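Local structure of chitinase (Thermococcus chitonophagus, 5XSW) at residues A345-I348 with F349-N352. The protein probably hydrolyses chitin as an endochitinase, and binds chitin-derived sugars in the part of the longer protein present here. Numbering follows the deposited sequence.
Sequences ALKI and FSDN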
ATOM      1  N   ALA A 345      -0.538   4.901 -17.391  1.00 23.45           N
ATOM      2  CA  ALA A 345      -0.326   4.174 -18.645  1.00 24.91           C
ATOM      3  C   ALA A 345      -1.147   4.758 -19.809  1.00 26.13           C
ATOM      4  O   ALA A 345      -0.779   4.557 -20.993  1.00 27.46           O
ATOM      5  CB  ALA A 345      -0.675   2.730 -18.498  1.00 23.93           C
ATOM      6  N   LEU A 346      -2.248   5.443 -19.495  1.00 24.16           N
ATOM      7  CA  LEU A 346      -3.111   6.046 -20.534  1.00 28.09           C
ATOM      8  C   LEU A 346      -2.407   7.219 -21.235  1.00 25.43           C
ATOM      9  O   LEU A 346      -2.782   7.572 -22.369  1.00 31.47           O
ATOM     10  CB  LEU A 346      -4.454   6.541 -19.925  1.00 25.75           C
ATOM     11  CG  LEU A 346      -5.263   5.456 -19.214  1.00 28.40           C
ATOM     12  CD1 LEU A 346      -6.502   6.105 -18.510  1.00 29.23           C
ATOM     13  CD2 LEU A 346      -5.666   4.412 -20.213  1.00 29.14           C
ATOM     14  N   LYS A 347      -1.476   7.854 -20.526  1.00 22.25           N
ATOM     15  CA  LYS A 347      -0.740   9.014 -21.032  1.00 29.22           C
ATOM     16  C   LYS A 347      -1.677  10.161 -21.485  1.00 32.30           C
ATOM     17  O   LYS A 347      -1.399  10.852 -22.468  1.00 30.79           O
ATOM     18  CB  LYS A 347       0.176   8.594 -22.214  1.00 31.32           C
ATOM     19  CG  LYS A 347       1.306   7.634 -21.780  1.00 28.44           C
ATOM     20  CD  LYS A 347       2.193   8.320 -20.718  1.00 29.95           C
ATOM     21  CE  LYS A 347       3.410   7.409 -20.427  1.00 39.15           C
ATOM     22  NZ  LYS A 347       4.370   7.902 -19.391  1.00 35.60           N
ATOM     23  N   ILE A 348      -2.769  10.359 -20.758  1.00 32.34           N
ATOM     24  CA  ILE A 348      -3.714  11.454 -21.030  1.00 30.50           C
ATOM     25  C   ILE A 348      -3.071  12.834 -21.020  1.00 33.81           C
ATOM     26  O   ILE A 348      -3.443  13.716 -21.802  1.00 33.29           O
ATOM     27  CB  ILE A 348      -4.858  11.402 -20.004  1.00 28.44           C
ATOM     28  CG1 ILE A 348      -5.806  10.272 -20.422  1.00 30.24           C
ATOM     29  CG2 ILE A 348      -5.561  12.793 -19.870  1.00 27.76           C
ATOM     30  CD1 ILE A 348      -6.692   9.754 -19.262  1.00 30.20           C
ATOM     31  N   PHE A 349      -2.074  13.032 -20.169  1.00 26.54           N
ATOM     32  CA  PHE A 349      -1.499  14.348 -19.983  1.00 30.56           C
ATOM     33  C   PHE A 349      -0.213  14.552 -20.759  1.00 32.33           C
ATOM     34  O   PHE A 349       0.491  15.512 -20.538  1.00 36.39           O
ATOM     35  CB  PHE A 349      -1.263  14.610 -18.484  1.00 30.28           C
ATOM     36  CG  PHE A 349      -2.543  14.607 -17.690  1.00 34.72           C
ATOM     37  CD1 PHE A 349      -3.044  13.412 -17.176  1.00 27.88           C
ATOM     38  CD2 PHE A 349      -3.275  15.791 -17.501  1.00 35.43           C
ATOM     39  CE1 PHE A 349      -4.289  13.394 -16.468  1.00 31.91           C
ATOM     40  CE2 PHE A 349      -4.500  15.793 -16.813  1.00 33.22           C
ATOM     41  CZ  PHE A 349      -5.004  14.605 -16.279  1.00 37.18           C
ATOM     42  N   SER A 350       0.116  13.630 -21.652  1.00 33.31           N
ATOM     43  CA  SER A 350       1.354  13.777 -22.428  1.00 37.67           C
ATOM     44  C   SER A 350       1.068  13.242 -23.814  1.00 36.65           C
ATOM     45  O   SER A 350       0.388  13.920 -24.614  1.00 34.31           O
ATOM     46  CB  SER A 350       2.541  13.064 -21.749  1.00 40.03           C
ATOM     47  OG  SER A 350       2.184  11.737 -21.342  1.00 37.69           O
ATOM     48  N   ASP A 351       1.478  12.007 -24.083  1.00 31.83           N
ATOM     49  CA  ASP A 351       1.370  11.434 -25.436  1.00 35.60           C
ATOM     50  C   ASP A 351      -0.017  11.507 -26.036  1.00 43.13           C
ATOM     51  O   ASP A 351      -0.151  11.667 -27.261  1.00 35.34           O
ATOM     52  CB  ASP A 351       1.800   9.953 -25.469  1.00 31.03           C
ATOM     53  CG  ASP A 351       3.092   9.694 -24.730  1.00 38.15           C
ATOM     54  OD1 ASP A 351       3.684  10.640 -24.169  1.00 49.29           O
ATOM     55  OD2 ASP A 351       3.507   8.520 -24.670  1.00 51.13           O
ATOM     56  N   ASN A 352      -1.063  11.348 -25.220  1.00 28.05           N
ATOM     57  CA  ASN A 352      -2.401  11.251 -25.797  1.00 25.17           C
ATOM     58  C   ASN A 352      -3.297  12.453 -25.476  1.00 28.39           C
ATOM     59  O   ASN A 352      -4.513  12.389 -25.573  1.00 30.85           O
ATOM     60  CB  ASN A 352      -3.079   9.926 -25.376  1.00 31.43           C
ATOM     61  CG  ASN A 352      -2.330   8.729 -25.914  1.00 39.71           C
ATOM     62  OD1 ASN A 352      -1.991   8.707 -27.086  1.00 36.21           O
ATOM     63  ND2 ASN A 352      -1.994   7.770 -25.054  1.00 29.40           N
TER
HETATM   64  O   HOH W   1       5.134  10.727 -21.038  1.00 53.92           O
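N352 ND2 donates to L346 O at 2.8 Å, nearly straight (169°), with the oxygen in the amide plane, so the bond fixes how that group is turned. Two backbone donors grip K347 O from opposite faces of its carbonyl plane. S350 N, 3.3 Å from K347 O, closes a type I beta turn. N352 N makes the shorter bond to K347 O, 2.8 Å. This links helix 340-346 to helix 353-357: K347 leaves the first with positive phi (56°), and N352 stands at the N-cap position of the second, without a side-chain capping bond. Apolar contact falls to I348 and F349, side by side. With CG1 beside the backbone N (chi1 -77°), I348 CG2 stands anti to it and lies over one face of the F349 ring, a CH-pi contact 3.8 Å from the centroid. The ring meets that of F318, the side chain packs on L307 and V311, and an alanine here would probably open a gap among them and leave I348 CG2 without its aromatic partner. K347 CD passes S350 OG at 3.5 Å; K347 NZ hydrogen-bonds N485 O and S350 OG hydrogen-bonds P486 O, tying the turn to the C-terminus.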